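Local coordinates for glutamine synthetase (PDB 4BAX), which belongs to the glutamine synthetase family, whose chains join a beta-grasp domain to a catalytic domain, and is found here in an assembly of ten protein chains, at residues Q115-F120 against W202-T207; K238-R241 against A246-T249; K259-V264 against A282-Y287. All coordinates share one frame; numbering follows the deposited sequence.

All three contacts are apolar, with no hydrogen bond between their paired segments, but they differ in depth. Contact 1 is core: a helix lays one leucine on aromatic rings of strand 110-121. Contact 2 is also buried, though farther from the chain's centre, and joins two consecutive short helices through small or aliphatic side chains. Contact 3, at the surface, sets helix 259-264 against a loop, whose tryptophan turns its edge to the helix. Contacts 2 and 3 are neighbours, nearest atoms about 7 Å apart; helices 244-253 and 259-264 are consecutive, and both reach helix 323-341. Contact 1 lies about 19 Å from contact 2 and about 12 Å from contact 3, between nearest atoms.

Contact 1 (Q115-F120 against W202-T207)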
loop_
_atom_site.group_PDB
_atom_site.type_symbol
_atom_site.label_atom_id
_atom_site.label_comp_id
_atom_site.label_asym_id
_atom_site.label_seq_id
_atom_site.Cartn_x
_atom_site.Cartn_y
_atom_site.Cartn_z
ATOM N N GLN A 115 -33.027 -23.022 -2.276
ATOM C CA GLN A 115 -32.706 -21.690 -2.745
ATOM C C GLN A 115 -31.223 -21.468 -2.812
ATOM O O GLN A 115 -30.519 -21.483 -1.801
ATOM C CB GLN A 115 -33.327 -20.651 -1.811
ATOM C CG GLN A 115 -32.830 -19.229 -2.045
ATOM C CD GLN A 115 -33.464 -18.541 -3.271
ATOM O OE1 GLN A 115 -34.668 -18.184 -3.278
ATOM N NE2 GLN A 115 -32.643 -18.323 -4.302
ATOM N N GLU A 116 -30.753 -21.253 -4.033
ATOM C CA GLU A 116 -29.338 -21.055 -4.248
ATOM C C GLU A 116 -28.987 -19.570 -4.380
ATOM O O GLU A 116 -29.819 -18.745 -4.779
ATOM C CB GLU A 116 -28.878 -21.836 -5.489
ATOM C CG GLU A 116 -29.032 -23.359 -5.329
ATOM C CD GLU A 116 -28.567 -24.156 -6.555
ATOM O OE1 GLU A 116 -28.469 -23.567 -7.661
ATOM O OE2 GLU A 116 -28.270 -25.370 -6.395
ATOM N N TYR A 117 -27.741 -19.247 -4.049
ATOM C CA TYR A 117 -27.243 -17.893 -4.179
ATOM C C TYR A 117 -25.735 -17.919 -4.245
ATOM O O TYR A 117 -25.114 -18.873 -3.769
ATOM C CB TYR A 117 -27.712 -17.024 -3.016
ATOM C CG TYR A 117 -27.294 -17.562 -1.654
ATOM C CD1 TYR A 117 -28.005 -18.585 -1.033
ATOM C CD2 TYR A 117 -26.187 -17.057 -0.994
ATOM C CE1 TYR A 117 -27.628 -19.076 0.199
ATOM C CE2 TYR A 117 -25.809 -17.552 0.247
ATOM C CZ TYR A 117 -26.532 -18.553 0.835
ATOM O OH TYR A 117 -26.140 -19.027 2.068
ATOM N N THR A 118 -25.150 -16.839 -4.755
ATOM C CA THR A 118 -23.698 -16.725 -4.883
ATOM C C THR A 118 -23.204 -15.451 -4.206
ATOM O O THR A 118 -23.781 -14.375 -4.415
ATOM C CB THR A 118 -23.269 -16.749 -6.380
ATOM O OG1 THR A 118 -23.990 -17.788 -7.073
ATOM C CG2 THR A 118 -21.763 -16.989 -6.518
ATOM N N PHE A 119 -22.149 -15.573 -3.399
ATOM C CA PHE A 119 -21.519 -14.402 -2.771
ATOM C C PHE A 119 -20.623 -13.600 -3.711
ATOM O O PHE A 119 -19.842 -14.168 -4.490
ATOM C CB PHE A 119 -20.716 -14.788 -1.525
ATOM C CG PHE A 119 -21.562 -15.119 -0.343
ATOM C CD1 PHE A 119 -22.590 -14.290 0.035
ATOM C CD2 PHE A 119 -21.354 -16.307 0.376
ATOM C CE1 PHE A 119 -23.393 -14.619 1.131
ATOM C CE2 PHE A 119 -22.155 -16.644 1.459
ATOM C CZ PHE A 119 -23.176 -15.795 1.838
ATOM N N PHE A 120 -20.674 -12.278 -3.569
ATOM C CA PHE A 120 -19.818 -11.405 -4.358
ATOM C C PHE A 120 -19.179 -10.378 -3.442
ATOM O O PHE A 120 -19.777 -9.954 -2.450
ATOM C CB PHE A 120 -20.624 -10.688 -5.448
ATOM C CG PHE A 120 -20.645 -11.402 -6.769
ATOM C CD1 PHE A 120 -21.349 -12.596 -6.922
ATOM C CD2 PHE A 120 -19.935 -10.899 -7.861
ATOM C CE1 PHE A 120 -21.354 -13.272 -8.148
ATOM C CE2 PHE A 120 -19.944 -11.566 -9.101
ATOM C CZ PHE A 120 -20.659 -12.758 -9.235
ATOM N N TRP A 202 -34.570 -11.667 2.402
ATOM C CA TRP A 202 -34.322 -10.368 2.979
ATOM C C TRP A 202 -33.276 -10.524 4.088
ATOM O O TRP A 202 -32.376 -9.686 4.222
ATOM C CB TRP A 202 -35.622 -9.722 3.500
ATOM C CG TRP A 202 -35.393 -8.338 4.039
ATOM C CD1 TRP A 202 -35.461 -7.165 3.327
ATOM C CD2 TRP A 202 -35.042 -7.966 5.391
ATOM N NE1 TRP A 202 -35.167 -6.093 4.151
ATOM C CE2 TRP A 202 -34.917 -6.557 5.419
ATOM C CE3 TRP A 202 -34.813 -8.685 6.569
ATOM C CZ2 TRP A 202 -34.590 -5.859 6.583
ATOM C CZ3 TRP A 202 -34.487 -7.986 7.714
ATOM C CH2 TRP A 202 -34.382 -6.587 7.714
ATOM N N LEU A 203 -33.372 -11.609 4.854
ATOM C CA LEU A 203 -32.421 -11.876 5.924
ATOM C C LEU A 203 -31.001 -12.155 5.396
ATOM O O LEU A 203 -30.007 -11.813 6.064
ATOM C CB LEU A 203 -32.912 -13.032 6.784
ATOM C CG LEU A 203 -34.004 -12.704 7.804
ATOM C CD1 LEU A 203 -34.548 -13.999 8.412
ATOM C CD2 LEU A 203 -33.483 -11.789 8.903
ATOM N N LEU A 204 -30.892 -12.786 4.224
ATOM C CA LEU A 204 -29.570 -13.063 3.656
ATOM C C LEU A 204 -28.825 -11.786 3.255
ATOM O O LEU A 204 -27.694 -11.544 3.705
ATOM C CB LEU A 204 -29.684 -14.021 2.469
ATOM C CG LEU A 204 -28.336 -14.315 1.775
ATOM C CD1 LEU A 204 -27.339 -15.150 2.623
ATOM C CD2 LEU A 204 -28.581 -14.968 0.411
ATOM N N TYR A 205 -29.508 -10.932 2.493
ATOM C CA TYR A 205 -28.932 -9.676 2.035
ATOM C C TYR A 205 -28.558 -8.844 3.223
ATOM O O TYR A 205 -27.481 -8.267 3.299
ATOM C CB TYR A 205 -29.963 -8.887 1.248
ATOM C CG TYR A 205 -30.423 -9.483 -0.047
ATOM C CD1 TYR A 205 -29.525 -9.934 -1.010
ATOM C CD2 TYR A 205 -31.783 -9.554 -0.329
ATOM C CE1 TYR A 205 -29.994 -10.462 -2.218
ATOM C CE2 TYR A 205 -32.247 -10.072 -1.512
ATOM C CZ TYR A 205 -31.363 -10.520 -2.453
ATOM O OH TYR A 205 -31.873 -11.035 -3.627
ATOM N N ARG A 206 -29.496 -8.786 4.149
ATOM C CA ARG A 206 -29.338 -7.975 5.333
ATOM C C ARG A 206 -28.233 -8.483 6.277
ATOM O O ARG A 206 -27.394 -7.697 6.723
ATOM C CB ARG A 206 -30.685 -7.816 6.029
ATOM C CG ARG A 206 -30.659 -7.182 7.388
ATOM C CD ARG A 206 -30.426 -5.708 7.343
ATOM N NE ARG A 206 -30.400 -5.140 8.684
ATOM C CZ ARG A 206 -29.335 -5.169 9.481
ATOM N NH1 ARG A 206 -28.208 -5.756 9.074
ATOM N NH2 ARG A 206 -29.400 -4.620 10.694
ATOM N N THR A 207 -28.173 -9.799 6.487
ATOM C CA THR A 207 -27.120 -10.405 7.300
ATOM C C THR A 207 -25.744 -10.157 6.663
ATOM O O THR A 207 -24.778 -9.816 7.366
ATOM C CB THR A 207 -27.347 -11.928 7.483
ATOM O OG1 THR A 207 -28.596 -12.126 8.135
ATOM C CG2 THR A 207 -26.267 -12.553 8.342
#
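Leu204, on helix 190-210, meets Tyr117 and Phe119 of strand 110-121 and is the residue through which this helix touches residues 115-120. Elsewhere the helix packs through Trp202 and Tyr205 on strand 20-28 and on Val144 of the second subunit. Just before the leucine, Leu203 O accepts hydrogen bonds from both N and OG1 of Thr207, which arrive from opposite faces of its carbonyl plane.

Leu204 follows, its side chain setting out toward the strand. With CG anti to the backbone N (chi1 178°), the branch is carried out to the aromatic pair. CD2 sits over one face of Tyr117, 3.6 Å from the ring centroid and 18° off the normal, a CH-pi contact whose nearest ring atom is CD2 of Tyr117 at 3.5 Å. The other methyl, CD1, stands on the same side of the ring, at its outer rim, 3.7 Å from Tyr117 CE2, and comes within 4.3 Å of Phe119 CE1, which it approaches obliquely. The two rings also brace each other: Phe119 CZ lies in plane at the edge of Tyr117, while Tyr117 CD2 stands above a face of Phe119. Val155 of helix 152-164 touches both side chains.

Thr207 ends the segment; its OG1 is also hydrogen-bonded to Asn161. This is helix-on-sheet packing within the catalytic domain, helix 190-210 laid against strand 110-121 of the mixed sheet. Strand and helix meet here through dispersion and one CH-pi contact, a buried apolar interface that no hydrogen bond crosses.

Contact 2 (K238-R241 against A246-T249); sequences KAMR and AIIT
Met240 and Ile247 cross at about a right angle where helix 238-242 passes into helix 244-253, with Ala246 beside them. CG of Met240 lies beside its backbone N and anti to the carbonyl carbon (chi1 -69°), which sets it 3.8 Å from the methyl of Ala246. The chain then bends at its last torsion, bringing CE to 4.2 Å from CD1 of Ile247. That same CD1 is 4.1 Å from Met240 CB, so the isoleucine tip meets both the root and the end of the methionine. Ile247 CG1 and CD1 also lie against the backbone oxygen of Met240, at van der Waals distance.

Ala246 points its CB toward the first helix. It fits against the backbone between Ala239 and Met240, 3.8 Å from Ala239 C, and meets Ala239 methyl to methyl, CB to CB, at 3.9 Å. So small a side chain, like the short link between the helices, is consistent with the close approach of the backbones, CA of Met240 and CA of Ala246 being 5.0 Å apart.

Leu338 of helix 323-341 packs on both Met240 and Ala246, and Ile312 of strand 312-314 on Met240 and Ile247. The helix pair thus packs on both helix 323-341 and strand 312-314 of the mixed sheet.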
loop_
_atom_site.group_PDB
_atom_site.type_symbol
_atom_site.label_atom_id
_atom_site.label_comp_id
_atom_site.label_asym_id
_atom_site.label_seq_id
_atom_site.Cartn_x
_atom_site.Cartn_y
_atom_site.Cartn_z
ATOM N N LYS A 238 -52.005 -34.315 -1.507
ATOM C CA LYS A 238 -52.314 -35.443 -0.627
ATOM C C LYS A 238 -52.316 -36.740 -1.453
ATOM O O LYS A 238 -51.757 -37.764 -1.029
ATOM C CB LYS A 238 -53.665 -35.236 0.048
ATOM C CG LYS A 238 -54.007 -36.251 1.134
ATOM C CD LYS A 238 -55.438 -36.053 1.672
ATOM C CE LYS A 238 -56.502 -36.235 0.572
ATOM N NZ LYS A 238 -56.710 -37.648 0.101
ATOM N N ALA A 239 -52.905 -36.664 -2.649
ATOM C CA ALA A 239 -52.949 -37.789 -3.577
ATOM C C ALA A 239 -51.555 -38.240 -4.031
ATOM O O ALA A 239 -51.265 -39.439 -4.111
ATOM C CB ALA A 239 -53.810 -37.438 -4.788
ATOM N N MET A 240 -50.682 -37.283 -4.299
ATOM C CA MET A 240 -49.318 -37.602 -4.699
ATOM C C MET A 240 -48.545 -38.284 -3.562
ATOM O O MET A 240 -47.760 -39.203 -3.783
ATOM C CB MET A 240 -48.602 -36.346 -5.182
ATOM C CG MET A 240 -49.161 -35.841 -6.501
ATOM S SD MET A 240 -48.604 -34.176 -6.897
ATOM C CE MET A 240 -46.888 -34.517 -7.368
ATOM N N ARG A 241 -48.768 -37.823 -2.339
ATOM C CA ARG A 241 -48.167 -38.465 -1.174
ATOM C C ARG A 241 -48.746 -39.859 -0.920
ATOM O O ARG A 241 -48.108 -40.708 -0.297
ATOM C CB ARG A 241 -48.257 -37.590 0.078
ATOM C CG ARG A 241 -47.847 -36.155 -0.135
ATOM C CD ARG A 241 -47.840 -35.368 1.168
ATOM N NE ARG A 241 -49.110 -34.649 1.348
ATOM C CZ ARG A 241 -49.449 -33.529 0.699
ATOM N NH1 ARG A 241 -48.626 -32.990 -0.217
ATOM N NH2 ARG A 241 -50.626 -32.955 0.944
ATOM N N ALA A 246 -50.998 -40.352 -9.303
ATOM C CA ALA A 246 -51.101 -38.907 -9.180
ATOM C C ALA A 246 -49.763 -38.240 -9.505
ATOM O O ALA A 246 -49.730 -37.178 -10.125
ATOM C CB ALA A 246 -51.573 -38.533 -7.770
ATOM N N ILE A 247 -48.667 -38.892 -9.125
ATOM C CA ILE A 247 -47.311 -38.400 -9.410
ATOM C C ILE A 247 -47.061 -38.313 -10.907
ATOM O O ILE A 247 -46.569 -37.304 -11.400
ATOM C CB ILE A 247 -46.236 -39.325 -8.775
ATOM C CG1 ILE A 247 -46.289 -39.292 -7.243
ATOM C CG2 ILE A 247 -44.840 -38.960 -9.269
ATOM C CD1 ILE A 247 -45.346 -38.302 -6.606
ATOM N N ILE A 248 -47.435 -39.361 -11.636
ATOM C CA ILE A 248 -47.285 -39.362 -13.086
ATOM C C ILE A 248 -48.160 -38.313 -13.746
ATOM O O ILE A 248 -47.715 -37.635 -14.667
ATOM C CB ILE A 248 -47.563 -40.760 -13.691
ATOM C CG1 ILE A 248 -46.617 -41.784 -13.062
ATOM C CG2 ILE A 248 -47.364 -40.762 -15.198
ATOM C CD1 ILE A 248 -45.142 -41.362 -13.135
ATOM N N THR A 249 -49.384 -38.146 -13.251
ATOM C CA THR A 249 -50.292 -37.148 -13.812
ATOM C C THR A 249 -49.719 -35.742 -13.655
ATOM O O THR A 249 -49.704 -34.950 -14.609
ATOM C CB THR A 249 -51.686 -37.192 -13.114
ATOM O OG1 THR A 249 -52.191 -38.537 -13.083
ATOM C CG2 THR A 249 -52.688 -36.288 -13.823
#

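Contact 3 (K259-V264 against A282-Y287)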
loop_
_atom_site.group_PDB
_atom_site.type_symbol
_atom_site.label_atom_id
_atom_site.label_comp_id
_atom_site.label_asym_id
_atom_site.label_seq_id
_atom_site.Cartn_x
_atom_site.Cartn_y
_atom_site.Cartn_z
ATOM N N LYS A 259 -47.866 -25.205 -21.402
ATOM C CA LYS A 259 -47.419 -25.188 -20.000
ATOM C C LYS A 259 -45.893 -25.099 -19.837
ATOM O O LYS A 259 -45.406 -24.430 -18.922
ATOM C CB LYS A 259 -47.961 -26.403 -19.232
ATOM C CG LYS A 259 -49.479 -26.515 -19.239
ATOM C CD LYS A 259 -50.174 -25.324 -18.607
ATOM C CE LYS A 259 -51.676 -25.568 -18.560
ATOM N NZ LYS A 259 -52.411 -24.295 -18.563
ATOM N N PRO A 260 -45.125 -25.775 -20.719
ATOM C CA PRO A 260 -43.664 -25.626 -20.551
ATOM C C PRO A 260 -43.180 -24.186 -20.745
ATOM O O PRO A 260 -42.478 -23.631 -19.877
ATOM C CB PRO A 260 -43.105 -26.528 -21.657
ATOM C CG PRO A 260 -44.169 -27.613 -21.786
ATOM C CD PRO A 260 -45.461 -26.862 -21.668
ATOM N N MET A 261 -43.630 -23.558 -21.833
ATOM C CA MET A 261 -43.294 -22.163 -22.070
ATOM C C MET A 261 -43.941 -21.219 -21.065
ATOM O O MET A 261 -43.300 -20.277 -20.607
ATOM C CB MET A 261 -43.675 -21.766 -23.504
ATOM C CG MET A 261 -42.520 -21.661 -24.496
ATOM S SD MET A 261 -40.957 -22.357 -23.935
ATOM C CE MET A 261 -40.199 -20.875 -23.260
ATOM N N ASP A 262 -45.162 -21.539 -20.645
ATOM C CA ASP A 262 -45.886 -20.732 -19.672
ATOM C C ASP A 262 -45.126 -20.641 -18.347
ATOM O O ASP A 262 -45.001 -19.557 -17.765
ATOM C CB ASP A 262 -47.268 -21.332 -19.418
ATOM C CG ASP A 262 -48.255 -21.025 -20.528
ATOM O OD1 ASP A 262 -47.948 -20.167 -21.396
ATOM O OD2 ASP A 262 -49.347 -21.630 -20.517
ATOM N N HIS A 263 -44.612 -21.784 -17.879
ATOM C CA HIS A 263 -43.799 -21.817 -16.661
ATOM C C HIS A 263 -42.434 -21.164 -16.886
ATOM O O HIS A 263 -42.009 -20.279 -16.131
ATOM C CB HIS A 263 -43.614 -23.255 -16.159
ATOM C CG HIS A 263 -44.847 -23.856 -15.561
ATOM N ND1 HIS A 263 -44.861 -24.420 -14.303
ATOM C CD2 HIS A 263 -46.098 -24.005 -16.059
ATOM C CE1 HIS A 263 -46.076 -24.871 -14.043
ATOM N NE2 HIS A 263 -46.845 -24.634 -15.093
ATOM N N VAL A 264 -41.754 -21.595 -17.941
ATOM C CA VAL A 264 -40.385 -21.177 -18.165
ATOM C C VAL A 264 -40.284 -19.671 -18.346
ATOM O O VAL A 264 -39.371 -19.018 -17.808
ATOM C CB VAL A 264 -39.757 -21.943 -19.341
ATOM C CG1 VAL A 264 -38.577 -21.173 -19.945
ATOM C CG2 VAL A 264 -39.346 -23.373 -18.918
ATOM N N ALA A 282 -31.849 -29.033 -18.175
ATOM C CA ALA A 282 -32.288 -29.411 -19.509
ATOM C C ALA A 282 -32.354 -28.066 -20.211
ATOM O O ALA A 282 -32.302 -27.031 -19.538
ATOM C CB ALA A 282 -33.675 -30.040 -19.433
ATOM N N PRO A 283 -32.465 -28.055 -21.551
ATOM C CA PRO A 283 -32.536 -26.732 -22.178
ATOM C C PRO A 283 -33.849 -26.089 -21.780
ATOM O O PRO A 283 -34.825 -26.802 -21.564
ATOM C CB PRO A 283 -32.510 -27.050 -23.676
ATOM C CG PRO A 283 -32.954 -28.467 -23.774
ATOM C CD PRO A 283 -32.442 -29.141 -22.544
ATOM N N TRP A 284 -33.866 -24.764 -21.702
ATOM C CA TRP A 284 -35.042 -24.025 -21.266
ATOM C C TRP A 284 -36.222 -24.249 -22.214
ATOM O O TRP A 284 -37.385 -24.073 -21.830
ATOM C CB TRP A 284 -34.707 -22.532 -21.173
ATOM C CG TRP A 284 -34.300 -21.956 -22.507
ATOM C CD1 TRP A 284 -33.034 -21.842 -23.008
ATOM C CD2 TRP A 284 -35.171 -21.385 -23.493
ATOM N NE1 TRP A 284 -33.067 -21.263 -24.258
ATOM C CE2 TRP A 284 -34.366 -20.969 -24.575
ATOM C CE3 TRP A 284 -36.556 -21.194 -23.571
ATOM C CZ2 TRP A 284 -34.900 -20.372 -25.717
ATOM C CZ3 TRP A 284 -37.086 -20.604 -24.717
ATOM C CH2 TRP A 284 -36.257 -20.199 -25.770
ATOM N N ASN A 285 -35.913 -24.665 -23.443
ATOM C CA ASN A 285 -36.911 -24.814 -24.501
ATOM C C ASN A 285 -37.453 -26.235 -24.702
ATOM O O ASN A 285 -38.259 -26.466 -25.597
ATOM C CB ASN A 285 -36.389 -24.226 -25.822
ATOM C CG ASN A 285 -35.044 -24.816 -26.236
ATOM O OD1 ASN A 285 -34.723 -25.965 -25.923
ATOM N ND2 ASN A 285 -34.250 -24.024 -26.945
ATOM N N GLU A 286 -37.048 -27.177 -23.853
ATOM C CA GLU A 286 -37.607 -28.537 -23.929
ATOM C C GLU A 286 -38.046 -29.017 -22.564
ATOM O O GLU A 286 -37.410 -28.724 -21.544
ATOM C CB GLU A 286 -36.600 -29.555 -24.500
ATOM C CG GLU A 286 -35.799 -29.156 -25.726
ATOM C CD GLU A 286 -34.748 -30.220 -26.092
ATOM O OE1 GLU A 286 -34.568 -31.187 -25.305
ATOM O OE2 GLU A 286 -34.079 -30.074 -27.145
ATOM N N TYR A 287 -39.168 -29.726 -22.554
ATOM C CA TYR A 287 -39.657 -30.319 -21.324
ATOM C C TYR A 287 -39.396 -31.829 -21.296
ATOM O O TYR A 287 -39.738 -32.539 -22.243
ATOM C CB TYR A 287 -41.153 -30.042 -21.112
ATOM C CG TYR A 287 -41.668 -30.672 -19.848
ATOM C CD1 TYR A 287 -41.584 -30.001 -18.635
ATOM C CD2 TYR A 287 -42.190 -31.962 -19.849
ATOM C CE1 TYR A 287 -42.024 -30.588 -17.457
ATOM C CE2 TYR A 287 -42.638 -32.563 -18.672
ATOM C CZ TYR A 287 -42.555 -31.868 -17.477
ATOM O OH TYR A 287 -42.996 -32.452 -16.309
#
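Met261 and Val264, on the short helix 259-264, both reach the edge of the Trp284 indole, while Pro260 meets Tyr287. The methionine methyl CE lies in the plane of the indole, 3.4 Å from Trp284 CZ3, brought there by a side chain bent at its second and third torsions. Val264 CG1 approaches the same edge near the plane, 4.2 Å from Trp284 CE3. Both valine methyls also lie against the backbone oxygen of Trp284, CG1 at 3.7 Å and CG2 at 3.6 Å. At the first turn of the helix, Pro260 CG rests 3.9 Å from Tyr287 CB. The two side chains cross at about a right angle, and it is the root of the tyrosine, its CB, that the proline meets.

The loop holds these groups through a type I beta turn from Pro283 to Glu286, closed by a hydrogen bond of 3.2 Å from Glu286 N to Pro283 O. Within it, Trp284 has CG between the backbone N and the carbonyl carbon (chi1 62°), a rotamer that goes with the indole presenting its CE3-CZ3 edge to the helix; CB of Asn285 covers part of one face of the indole. The Tyr287 side chain also touches Leu254 and Ser297, and its hydroxyl is hydrogen-bonded to Ala251 O.

Farther out, His263 is gripped at both nitrogens, ND1 by the hydroxyl of Tyr267 and NE2 by that of Thr333. Helix 259-264 packs on helix 323-341 through Lys259 and His263 and on the loop leading to strand 289-291 through Pro260, Met261 and Val264, with helix 271-274 touching Val264 through Ile271 and Trp284 through Asp272.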